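Local coordinates for protein 361aa long hypothetical D-aminopeptidase (Pyrococcus horikoshii, PDB 2DRH) that probably acts as an aminopeptidase of the S58 (DmpA-like) family, although its actual substrates and physiological role remain unknown, at residues K25-G30 and I243-A248; A54-P57 and N61-K64; E93-L98 and E156-A161; V201-L206 and E320-N325; S207-R212 and A267-Y272. All coordinates share one frame; numbering follows the deposited sequence.

In the fold
Interactions 1, 2 and 3 cluster around a four-stranded sheet, while interaction 4 lies on the larger sheet and helix 309-328 that packs on it, and interaction 5 joins the loop after strand 198-207 to the turn after helix 252-268. Interaction 1 is the seam between the two layers: its Lys28 and Gly30 pair with Leu56 and Ala54 of interaction 2, and Ile243 and Ala245 pair with Leu204 and Gly202 of interaction 4. Interactions 2 and 3, centres about 7 Å apart, share neighbouring strands. Interactions 4 and 5, centres about 13 Å apart, meet through the Glu320-Arg268 salt bridge. Interactions 2 and 5 are farthest apart, centres about 30 Å. This layering is consistent with the alpha-beta-beta-alpha sandwich of DmpA relatives.

Interaction 1: K25-G30 and I243-A248; sequences KGVKVG and IIATDA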
# COMPACT_ATOMS: atom_id res chain seq x y z
N LYS A 25 -22.29 17.54 13.00
CA LYS A 25 -23.67 17.68 12.55
C LYS A 25 -24.06 16.73 11.42
O LYS A 25 -23.39 16.66 10.39
CB LYS A 25 -23.95 19.12 12.11
CG LYS A 25 -23.28 19.54 10.81
CD LYS A 25 -21.80 19.84 11.01
CE LYS A 25 -21.06 19.87 9.68
NZ LYS A 25 -20.98 18.49 9.10
N GLY A 26 -25.15 16.00 11.63
CA GLY A 26 -25.62 15.06 10.63
C GLY A 26 -25.29 13.62 10.95
O GLY A 26 -26.03 12.71 10.57
N VAL A 27 -24.16 13.40 11.63
CA VAL A 27 -23.76 12.04 11.99
C VAL A 27 -24.72 11.49 13.04
O VAL A 27 -25.13 12.20 13.95
CB VAL A 27 -22.30 12.03 12.55
CG1 VAL A 27 -21.94 10.63 13.06
CG2 VAL A 27 -21.33 12.44 11.45
N LYS A 28 -25.08 10.22 12.89
CA LYS A 28 -26.00 9.57 13.82
C LYS A 28 -25.54 8.16 14.18
O LYS A 28 -24.93 7.47 13.36
CB LYS A 28 -27.40 9.55 13.22
CG LYS A 28 -27.99 10.96 13.05
CD LYS A 28 -29.24 10.96 12.18
CE LYS A 28 -30.35 10.12 12.79
NZ LYS A 28 -31.46 9.91 11.81
N VAL A 29 -25.84 7.73 15.41
CA VAL A 29 -25.46 6.41 15.90
C VAL A 29 -26.64 5.65 16.50
O VAL A 29 -27.39 6.20 17.31
CB VAL A 29 -24.36 6.49 16.99
CG1 VAL A 29 -23.99 5.10 17.47
CG2 VAL A 29 -23.12 7.19 16.44
N GLY A 30 -26.80 4.40 16.10
CA GLY A 30 -27.89 3.57 16.61
C GLY A 30 -27.37 2.23 17.08
O GLY A 30 -26.41 1.70 16.50
N ILE A 243 -13.68 4.82 14.37
CA ILE A 243 -14.41 5.54 13.34
C ILE A 243 -14.25 7.03 13.58
O ILE A 243 -14.64 7.55 14.63
CB ILE A 243 -15.92 5.18 13.36
CG1 ILE A 243 -16.10 3.67 13.20
CG2 ILE A 243 -16.65 5.92 12.23
CD1 ILE A 243 -15.54 3.11 11.91
N ILE A 244 -13.65 7.71 12.61
CA ILE A 244 -13.42 9.13 12.73
C ILE A 244 -14.31 9.92 11.78
O ILE A 244 -14.48 9.56 10.61
CB ILE A 244 -11.96 9.50 12.41
CG1 ILE A 244 -11.00 8.53 13.11
CG2 ILE A 244 -11.68 10.94 12.83
CD1 ILE A 244 -11.16 8.46 14.60
N ALA A 245 -14.89 11.00 12.30
CA ALA A 245 -15.75 11.86 11.50
C ALA A 245 -15.30 13.30 11.70
O ALA A 245 -14.85 13.67 12.79
CB ALA A 245 -17.21 11.70 11.91
N THR A 246 -15.42 14.11 10.66
CA THR A 246 -15.04 15.52 10.73
C THR A 246 -15.83 16.33 9.71
O THR A 246 -16.28 15.79 8.69
CB THR A 246 -13.54 15.75 10.46
OG1 THR A 246 -13.23 17.14 10.58
CG2 THR A 246 -13.16 15.28 9.05
N ASP A 247 -16.00 17.61 9.98
CA ASP A 247 -16.72 18.49 9.07
C ASP A 247 -15.71 19.34 8.29
O ASP A 247 -16.07 20.27 7.58
CB ASP A 247 -17.71 19.37 9.84
CG ASP A 247 -17.03 20.29 10.85
OD1 ASP A 247 -15.89 20.00 11.28
OD2 ASP A 247 -17.66 21.30 11.24
N ALA A 248 -14.43 19.00 8.43
CA ALA A 248 -13.38 19.71 7.73
C ALA A 248 -13.27 19.17 6.30
O ALA A 248 -13.31 17.96 6.09
CB ALA A 248 -12.04 19.54 8.46
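The segments 25-30 and 243-248 run in opposite directions but too far apart to pair, with CA atoms 7.8 Å apart at Lys25 and Asp247 and 8.0 Å apart at Val27 and Ala245. No hydrogen bond crosses the gap; side chains fill it. In the buried part, Val27 points at Ala245, and its CG2 methyl rests 4.2 Å from Ala245 CB, with Phe284 and Ile21 also packed against the alanine. The lead-in to strand 28-36 of the four-stranded sheet thus packs against the end of strand 240-246 of the larger one, at the margin of the two facing sheets of the sandwich. Toward the more open end, Lys25 lies across Asp247 at about a right angle. Its chain starts with CG wedged between backbone N and carbonyl carbon (chi1 71°) and bends twice more, which brings CE to 3.4 Å from Asp247 CB. The charged ends do not meet: Lys25 NZ stays 4.8 Å from Asp247 OD2 and is hydrogen-bonded to Thr286, while Asp247 OD1 accepts from Thr200 N. Opposite charges at this spacing would probably still attract weakly. Just beyond, Thr246 OG1 accepts from Ala248 N at 3.1 Å, an ST turn at the strand's end.

Interaction 2: A54-P57 and N61-K64; sequences AILP and NIYK
Ile62 and Pro57 cross at about a right angle, the isoleucine laying both of its branches against the CG-CD side of the proline ring. The longer branch does the closest touching: Ile62 CD1 comes to 3.3 Å from Pro57 CD, tighter than usual for two carbons. Ile62 CG2 sits against the adjacent ring atom, 4.1 Å from Pro57 CG. This two-pronged approach follows from the first torsion, which sets CG1 opposite the carbonyl carbon (chi1 -49°) with CG2 opposite the backbone N; the extended second torsion then carries CD1 on toward the end of the strand. There the same methyl also reaches Leu56, whose CB lies 4.3 Å from Ile62 CD1. All three residues are buried, and nothing polar joins the two segments. The turn that presents Ile62 is braced from within instead: Asn61 OD1 accepts from Lys64 N at 2.9 Å in a fairly straight bond (165°), with the donor 51° out of the carbonyl plane. This Asx motif holds the helical bend of 62-64. Strand 48-56, which ends at Leu56, is flanked by strands 28-36 and 96-100; Pro95 ahead of the latter also packs on Ile62, helix 151-160 rests on Ala54, and the loop leads directly into strand 65-73 of the second sheet.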
# COMPACT_ATOMS: atom_id res chain seq x y z
N ALA A 54 -24.72 0.96 14.27
CA ALA A 54 -24.74 1.61 12.97
C ALA A 54 -24.33 3.07 13.05
O ALA A 54 -24.76 3.80 13.94
CB ALA A 54 -26.13 1.50 12.36
N ILE A 55 -23.47 3.50 12.12
CA ILE A 55 -23.03 4.89 12.08
C ILE A 55 -23.40 5.44 10.70
O ILE A 55 -22.96 4.91 9.68
CB ILE A 55 -21.49 5.05 12.29
CG1 ILE A 55 -21.06 4.45 13.63
CG2 ILE A 55 -21.11 6.53 12.26
CD1 ILE A 55 -20.58 3.01 13.54
N LEU A 56 -24.21 6.49 10.70
CA LEU A 56 -24.65 7.13 9.46
C LEU A 56 -23.84 8.40 9.26
O LEU A 56 -23.78 9.25 10.14
CB LEU A 56 -26.14 7.48 9.53
CG LEU A 56 -27.17 6.36 9.54
CD1 LEU A 56 -26.83 5.31 10.59
CD2 LEU A 56 -28.55 6.96 9.80
N PRO A 57 -23.17 8.53 8.10
CA PRO A 57 -22.36 9.72 7.80
C PRO A 57 -23.20 10.99 7.88
O PRO A 57 -22.73 12.02 8.39
CB PRO A 57 -21.86 9.44 6.39
CG PRO A 57 -21.69 7.94 6.40
CD PRO A 57 -22.96 7.48 7.08
N ASN A 61 -29.68 9.97 1.85
CA ASN A 61 -29.33 8.72 1.19
C ASN A 61 -27.82 8.68 0.98
O ASN A 61 -27.27 9.38 0.14
CB ASN A 61 -30.04 8.61 -0.17
CG ASN A 61 -29.88 7.24 -0.81
OD1 ASN A 61 -28.77 6.71 -0.92
ND2 ASN A 61 -30.99 6.66 -1.25
N ILE A 62 -27.14 7.84 1.77
CA ILE A 62 -25.68 7.72 1.70
C ILE A 62 -25.15 7.18 0.37
O ILE A 62 -24.07 7.55 -0.06
CB ILE A 62 -25.17 6.85 2.87
CG1 ILE A 62 -25.80 7.35 4.17
CG2 ILE A 62 -23.66 6.95 2.97
CD1 ILE A 62 -25.57 6.45 5.35
N TYR A 63 -25.93 6.32 -0.28
CA TYR A 63 -25.51 5.77 -1.57
C TYR A 63 -25.56 6.79 -2.72
O TYR A 63 -24.64 6.88 -3.54
CB TYR A 63 -26.40 4.58 -1.93
CG TYR A 63 -26.03 3.91 -3.23
CD1 TYR A 63 -24.90 3.09 -3.32
CD2 TYR A 63 -26.83 4.06 -4.36
CE1 TYR A 63 -24.57 2.45 -4.51
CE2 TYR A 63 -26.50 3.42 -5.56
CZ TYR A 63 -25.37 2.61 -5.62
OH TYR A 63 -25.08 1.95 -6.80
N LYS A 64 -26.66 7.56 -2.78
CA LYS A 64 -26.81 8.56 -3.83
C LYS A 64 -25.99 9.79 -3.50
O LYS A 64 -25.55 10.51 -4.40
CB LYS A 64 -28.30 8.92 -3.99
CG LYS A 64 -29.14 7.75 -4.47
CD LYS A 64 -28.69 7.29 -5.85
CE LYS A 64 -29.35 5.97 -6.25
NZ LYS A 64 -30.84 6.03 -6.14

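Interaction 3: E93-L98 and E156-A161; sequences ETPIIL and EAIKRA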
# COMPACT_ATOMS: atom_id res chain seq x y z
N GLU A 93 -20.52 4.84 0.81
CA GLU A 93 -21.86 4.97 0.24
C GLU A 93 -22.93 4.17 0.95
O GLU A 93 -23.99 3.89 0.39
CB GLU A 93 -21.83 4.54 -1.23
CG GLU A 93 -21.18 3.18 -1.46
CD GLU A 93 -21.14 2.77 -2.92
OE1 GLU A 93 -20.79 3.61 -3.78
OE2 GLU A 93 -21.46 1.59 -3.21
N THR A 94 -22.65 3.82 2.20
CA THR A 94 -23.58 3.04 2.99
C THR A 94 -23.36 3.38 4.44
O THR A 94 -22.33 3.94 4.80
CB THR A 94 -23.31 1.52 2.84
OG1 THR A 94 -22.05 1.21 3.46
CG2 THR A 94 -23.26 1.11 1.36
N PRO A 95 -24.36 3.09 5.29
CA PRO A 95 -24.11 3.41 6.70
C PRO A 95 -23.02 2.43 7.14
O PRO A 95 -22.83 1.38 6.52
CB PRO A 95 -25.47 3.14 7.36
CG PRO A 95 -26.15 2.20 6.44
CD PRO A 95 -25.75 2.69 5.07
N ILE A 96 -22.30 2.78 8.20
CA ILE A 96 -21.21 1.96 8.70
C ILE A 96 -21.72 1.03 9.79
O ILE A 96 -22.31 1.47 10.76
CB ILE A 96 -20.09 2.84 9.26
CG1 ILE A 96 -19.75 3.93 8.25
CG2 ILE A 96 -18.86 1.98 9.58
CD1 ILE A 96 -18.76 4.96 8.75
N ILE A 97 -21.48 -0.26 9.61
CA ILE A 97 -21.96 -1.27 10.53
C ILE A 97 -20.84 -1.99 11.26
O ILE A 97 -19.82 -2.37 10.67
CB ILE A 97 -22.83 -2.32 9.79
CG1 ILE A 97 -23.96 -1.62 9.02
CG2 ILE A 97 -23.40 -3.33 10.77
CD1 ILE A 97 -24.98 -0.95 9.92
N LEU A 98 -21.05 -2.17 12.56
CA LEU A 98 -20.09 -2.86 13.40
C LEU A 98 -20.84 -4.01 14.07
O LEU A 98 -22.01 -3.87 14.43
CB LEU A 98 -19.54 -1.91 14.47
CG LEU A 98 -19.04 -0.55 13.96
CD1 LEU A 98 -18.41 0.23 15.10
CD2 LEU A 98 -18.05 -0.75 12.84
N GLU A 156 -32.76 -2.33 12.04
CA GLU A 156 -33.23 -1.67 13.25
C GLU A 156 -32.18 -0.69 13.78
O GLU A 156 -32.50 0.45 14.13
CB GLU A 156 -33.56 -2.72 14.33
CG GLU A 156 -34.15 -2.17 15.63
CD GLU A 156 -35.39 -1.30 15.42
OE1 GLU A 156 -36.29 -1.71 14.66
OE2 GLU A 156 -35.48 -0.22 16.04
N ALA A 157 -30.93 -1.14 13.84
CA ALA A 157 -29.84 -0.29 14.33
C ALA A 157 -29.76 0.99 13.49
O ALA A 157 -29.51 2.07 14.02
CB ALA A 157 -28.51 -1.04 14.29
N ILE A 158 -29.97 0.85 12.19
CA ILE A 158 -29.91 2.00 11.29
C ILE A 158 -31.08 2.96 11.53
O ILE A 158 -30.90 4.17 11.49
CB ILE A 158 -29.93 1.55 9.81
CG1 ILE A 158 -28.73 0.65 9.53
CG2 ILE A 158 -29.93 2.77 8.89
CD1 ILE A 158 -28.69 0.08 8.13
N LYS A 159 -32.26 2.42 11.81
CA LYS A 159 -33.43 3.26 12.04
C LYS A 159 -33.48 3.86 13.45
O LYS A 159 -34.28 4.76 13.72
CB LYS A 159 -34.70 2.48 11.73
CG LYS A 159 -34.82 2.15 10.24
CD LYS A 159 -36.04 1.31 9.90
CE LYS A 159 -36.14 1.08 8.40
NZ LYS A 159 -37.32 0.24 8.04
N ARG A 160 -32.62 3.38 14.34
CA ARG A 160 -32.56 3.89 15.71
C ARG A 160 -31.45 4.95 15.81
O ARG A 160 -31.34 5.64 16.82
CB ARG A 160 -32.22 2.78 16.71
CG ARG A 160 -33.30 1.76 17.01
CD ARG A 160 -32.76 0.77 18.05
NE ARG A 160 -33.73 -0.22 18.51
CZ ARG A 160 -33.46 -1.18 19.38
NH1 ARG A 160 -32.25 -1.29 19.90
NH2 ARG A 160 -34.40 -2.05 19.74
N ALA A 161 -30.64 5.06 14.77
CA ALA A 161 -29.53 6.02 14.78
C ALA A 161 -29.98 7.45 15.02
O ALA A 161 -30.94 7.92 14.41
CB ALA A 161 -28.76 5.93 13.47
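Thr94 OG1, next to the Pro95 that packs on Ile158, is hydrogen-bonded to Leu132 N and has Pro95 O within 3.2 Å, though that second bond is not settled. Across the contact itself the meeting is wholly apolar. Ile158 points toward the strand segment and divides its longer branch between two partners: its terminal CD1 stands 3.7 Å from Pro95 CG, and its CG1 lies 4.1 Å from Ile97 CD1. It crosses both partners at about right angles. Ile97 does not face the helix from its backbone; a bend at its second torsion (chi2 -66°) swings CD1 toward Ile158. Helix 151-160 thereby rests on the outer face of the four-stranded sheet at the start of strand 96-100, beside helix 104-118, whose Leu111 touches Pro95 and Ile97 and whose Tyr114 touches Ile158. A salt bridge from Arg160 NE to Glu156 OE2, 3.0 Å long but weak as a hydrogen bond, ties Arg160 back to Glu156, and Arg160 NH1 donates to His31 O, which links helix 151-160 to strand 28-36. With only methyl, methylene and ring carbons touching, the contact has no directional bond and rests on shape fit, while nearby polar groups find partners elsewhere.

Interaction 4: V201-L206 and E320-N325; sequences VGALVL and EEAIIN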
# COMPACT_ATOMS: atom_id res chain seq x y z
N VAL A 201 -13.90 17.33 15.22
CA VAL A 201 -13.38 16.00 14.95
C VAL A 201 -13.99 15.08 16.00
O VAL A 201 -13.72 15.22 17.19
CB VAL A 201 -11.85 15.93 15.09
CG1 VAL A 201 -11.39 14.47 15.01
CG2 VAL A 201 -11.18 16.75 13.99
N GLY A 202 -14.83 14.15 15.55
CA GLY A 202 -15.45 13.22 16.48
C GLY A 202 -14.94 11.79 16.33
O GLY A 202 -14.44 11.41 15.27
N ALA A 203 -15.06 11.00 17.39
CA ALA A 203 -14.59 9.63 17.34
C ALA A 203 -15.48 8.65 18.08
O ALA A 203 -15.98 8.95 19.16
CB ALA A 203 -13.17 9.53 17.88
N LEU A 204 -15.69 7.49 17.48
CA LEU A 204 -16.46 6.43 18.09
C LEU A 204 -15.58 5.18 17.98
O LEU A 204 -15.10 4.84 16.90
CB LEU A 204 -17.78 6.21 17.35
CG LEU A 204 -18.65 5.07 17.91
CD1 LEU A 204 -20.08 5.27 17.48
CD2 LEU A 204 -18.14 3.71 17.42
N VAL A 205 -15.35 4.51 19.10
CA VAL A 205 -14.52 3.33 19.07
C VAL A 205 -15.22 2.12 19.64
O VAL A 205 -16.12 2.23 20.48
CB VAL A 205 -13.21 3.54 19.87
CG1 VAL A 205 -12.47 4.77 19.35
CG2 VAL A 205 -13.53 3.68 21.35
N LEU A 206 -14.80 0.95 19.16
CA LEU A 206 -15.32 -0.33 19.62
C LEU A 206 -14.04 -0.96 20.16
O LEU A 206 -13.22 -1.44 19.39
CB LEU A 206 -15.87 -1.15 18.45
CG LEU A 206 -16.32 -2.59 18.75
CD1 LEU A 206 -17.40 -2.56 19.82
CD2 LEU A 206 -16.84 -3.26 17.48
N GLU A 320 -8.06 8.68 21.92
CA GLU A 320 -7.58 8.33 23.25
C GLU A 320 -8.69 8.43 24.29
O GLU A 320 -8.89 7.50 25.08
CB GLU A 320 -6.40 9.21 23.67
CG GLU A 320 -5.78 8.79 25.01
CD GLU A 320 -4.57 9.64 25.42
OE1 GLU A 320 -3.91 10.21 24.52
OE2 GLU A 320 -4.27 9.71 26.63
N GLU A 321 -9.42 9.54 24.30
CA GLU A 321 -10.48 9.68 25.28
C GLU A 321 -11.61 8.70 24.97
O GLU A 321 -12.17 8.10 25.89
CB GLU A 321 -11.03 11.11 25.32
CG GLU A 321 -11.76 11.42 26.64
CD GLU A 321 -12.70 12.61 26.56
OE1 GLU A 321 -12.28 13.69 26.09
OE2 GLU A 321 -13.87 12.47 26.99
N ALA A 322 -11.94 8.54 23.69
CA ALA A 322 -13.01 7.63 23.30
C ALA A 322 -12.76 6.22 23.82
O ALA A 322 -13.70 5.53 24.23
CB ALA A 322 -13.17 7.61 21.79
N ILE A 323 -11.50 5.80 23.81
CA ILE A 323 -11.15 4.47 24.31
C ILE A 323 -11.41 4.40 25.80
O ILE A 323 -12.06 3.48 26.29
CB ILE A 323 -9.67 4.13 24.03
CG1 ILE A 323 -9.45 3.97 22.52
CG2 ILE A 323 -9.27 2.85 24.77
CD1 ILE A 323 -8.00 3.79 22.11
N ILE A 324 -10.91 5.40 26.53
CA ILE A 324 -11.11 5.43 27.97
C ILE A 324 -12.61 5.46 28.31
O ILE A 324 -13.07 4.71 29.18
CB ILE A 324 -10.40 6.66 28.60
CG1 ILE A 324 -8.89 6.57 28.35
CG2 ILE A 324 -10.69 6.74 30.09
CD1 ILE A 324 -8.27 5.23 28.74
N ASN A 325 -13.37 6.31 27.62
CA ASN A 325 -14.81 6.40 27.85
C ASN A 325 -15.51 5.06 27.65
O ASN A 325 -16.52 4.78 28.30
CB ASN A 325 -15.44 7.46 26.94
CG ASN A 325 -15.00 8.87 27.30
OD1 ASN A 325 -14.82 9.18 28.47
ND2 ASN A 325 -14.84 9.72 26.29
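Apolar contacts carry this meeting of strand and helix, with Val205 and Ala322 at its middle, their CA atoms 6.2 Å apart. Val205 CG1 touches Ala322 CB at 3.8 Å, and Ala203, two residues earlier on the same face of the strand, brings its CB to 4.4 Å from Ala322 CB. The other valine methyl reaches further along the helix, Val205 CG2 lying 4.3 Å from Ile323 CG1. Small residues at Ala203 and Ala322 probably help the axes of strand 201-206 and helix 320-325 approach to 7.7 Å, at 41° to one another. A second kind of contact is methyl against backbone. In Val205 a chi1 of -55° sets CG1 anti to the carbonyl carbon and leaves CG2 between N and the carbonyl carbon, directing CG2 to within 3.4 Å of Ala322 O. Polar contacts stay within the helix or look to its flank. Asn325 ND2 donates almost straight (174°) to Glu321 OE2 at 3.0 Å, meeting the oxygen on its anti side and tilted from the carboxylate plane, while the acceptor lies in the amide plane. Asn19 ND2 also donates to OE2, Arg190 pairs with OE1, and Ser187 O accepts from Asn325 ND2. The chemistry therefore separates into a buried aliphatic interface under helix 309-328 and a buried charge at its border, which Arg190 would probably stabilise in its ionised form.

Interaction 5: S207-R212 and A267-Y272; sequences SNFGRR and ARTGGY
Ring contacts dominate, since Phe209 alone among residues 207-212 makes the substantial touch with 267-272. Its CE2 atom lies 3.5 Å from Gly271 CA, approached obliquely, and the carbonyl carbon of Gly270 sits at the ring edge, 4.4 Å from Phe209 CE2. Thr269 OG1 also lies at the edge in the ring plane, 3.8 Å from Phe209 CZ, and that hydroxyl is hydrogen-bonded to Leu266 O. The first torsion sets the ring between the backbone N and carbonyl carbon of Phe209 (chi1 71°), directing it at the turn that follows helix 252-268. That turn is a Schellman motif: Gly270 takes positive phi and its N donates to Ala267 O at 3.1 Å, one of the two bonds back into the last helical turn. Replacing Phe209 with an alanine would probably open a gap beside Gly271 and Thr269 and leave Phe179 without the edge-to-face partner it has now. Further packing involves Ile323 of helix 309-328, which touches both Phe209 and Thr269; at the subunit interface, Tyr272 makes a cation-pi contact with Lys313 of the second subunit and packs on Arg268 of that subunit.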
# COMPACT_ATOMS: atom_id res chain seq x y z
N SER A 207 -13.86 -0.90 21.47
CA SER A 207 -12.66 -1.41 22.10
C SER A 207 -12.76 -2.87 22.49
O SER A 207 -13.74 -3.29 23.12
CB SER A 207 -12.32 -0.58 23.35
OG SER A 207 -13.33 -0.73 24.33
N ASN A 208 -11.74 -3.64 22.14
CA ASN A 208 -11.74 -5.07 22.46
C ASN A 208 -10.31 -5.58 22.43
O ASN A 208 -10.03 -6.64 21.88
CB ASN A 208 -12.59 -5.82 21.43
CG ASN A 208 -12.74 -7.30 21.77
OD1 ASN A 208 -13.26 -7.66 22.83
ND2 ASN A 208 -12.27 -8.16 20.87
N PHE A 209 -9.40 -4.82 23.05
CA PHE A 209 -7.98 -5.17 23.06
C PHE A 209 -7.30 -4.92 24.39
O PHE A 209 -7.91 -4.46 25.37
CB PHE A 209 -7.24 -4.33 22.02
CG PHE A 209 -7.12 -2.87 22.41
CD1 PHE A 209 -8.20 -2.00 22.24
CD2 PHE A 209 -5.95 -2.38 22.99
CE1 PHE A 209 -8.12 -0.66 22.65
CE2 PHE A 209 -5.86 -1.04 23.41
CZ PHE A 209 -6.95 -0.18 23.23
N GLY A 210 -6.00 -5.22 24.41
CA GLY A 210 -5.17 -4.97 25.57
C GLY A 210 -5.10 -5.93 26.73
O GLY A 210 -6.07 -6.61 27.07
N ARG A 211 -3.90 -5.99 27.31
CA ARG A 211 -3.62 -6.81 28.49
C ARG A 211 -3.95 -5.89 29.66
O ARG A 211 -3.89 -4.67 29.52
CB ARG A 211 -2.14 -7.18 28.55
CG ARG A 211 -1.70 -8.36 27.70
CD ARG A 211 -0.19 -8.33 27.55
NE ARG A 211 0.40 -9.65 27.39
CZ ARG A 211 0.48 -10.56 28.36
NH1 ARG A 211 -0.01 -10.29 29.56
NH2 ARG A 211 1.05 -11.73 28.13
N ARG A 212 -4.28 -6.47 30.80
CA ARG A 212 -4.62 -5.67 31.97
C ARG A 212 -3.57 -4.62 32.33
O ARG A 212 -3.90 -3.45 32.56
CB ARG A 212 -4.86 -6.59 33.18
CG ARG A 212 -5.13 -5.84 34.48
CD ARG A 212 -6.38 -4.98 34.40
NE ARG A 212 -7.61 -5.77 34.35
CZ ARG A 212 -8.06 -6.50 35.36
NH1 ARG A 212 -7.40 -6.55 36.51
NH2 ARG A 212 -9.18 -7.20 35.23
N ALA A 267 -2.26 3.93 20.81
CA ALA A 267 -0.97 3.65 21.45
C ALA A 267 -0.83 4.28 22.83
O ALA A 267 -0.26 3.68 23.75
CB ALA A 267 0.16 4.13 20.56
N ARG A 268 -1.36 5.49 22.98
CA ARG A 268 -1.29 6.23 24.22
C ARG A 268 -2.11 5.64 25.38
O ARG A 268 -1.85 5.96 26.53
CB ARG A 268 -1.66 7.70 23.98
CG ARG A 268 -0.57 8.48 23.22
CD ARG A 268 -0.97 9.92 22.89
NE ARG A 268 -1.10 10.77 24.07
CZ ARG A 268 -0.09 11.39 24.68
NH1 ARG A 268 1.14 11.28 24.21
NH2 ARG A 268 -0.33 12.15 25.75
N THR A 269 -3.08 4.79 25.08
CA THR A 269 -3.87 4.17 26.13
C THR A 269 -3.29 2.78 26.45
O THR A 269 -3.80 2.07 27.32
CB THR A 269 -5.36 3.97 25.74
OG1 THR A 269 -5.44 3.05 24.65
CG2 THR A 269 -5.99 5.30 25.33
N GLY A 270 -2.21 2.40 25.77
CA GLY A 270 -1.61 1.10 26.00
C GLY A 270 -1.88 0.10 24.88
O GLY A 270 -1.75 -1.12 25.08
N GLY A 271 -2.27 0.60 23.72
CA GLY A 271 -2.55 -0.26 22.58
C GLY A 271 -1.28 -0.53 21.78
O GLY A 271 -0.71 0.39 21.18
N TYR A 272 -0.85 -1.80 21.77
CA TYR A 272 0.37 -2.20 21.08
C TYR A 272 0.13 -3.00 19.79
O TYR A 272 1.09 -3.42 19.13
CB TYR A 272 1.26 -3.03 22.02
CG TYR A 272 1.72 -2.28 23.25
CD1 TYR A 272 0.92 -2.21 24.39
CD2 TYR A 272 2.95 -1.62 23.27
CE1 TYR A 272 1.32 -1.49 25.51
CE2 TYR A 272 3.36 -0.90 24.39
CZ TYR A 272 2.55 -0.84 25.50
OH TYR A 272 2.94 -0.11 26.61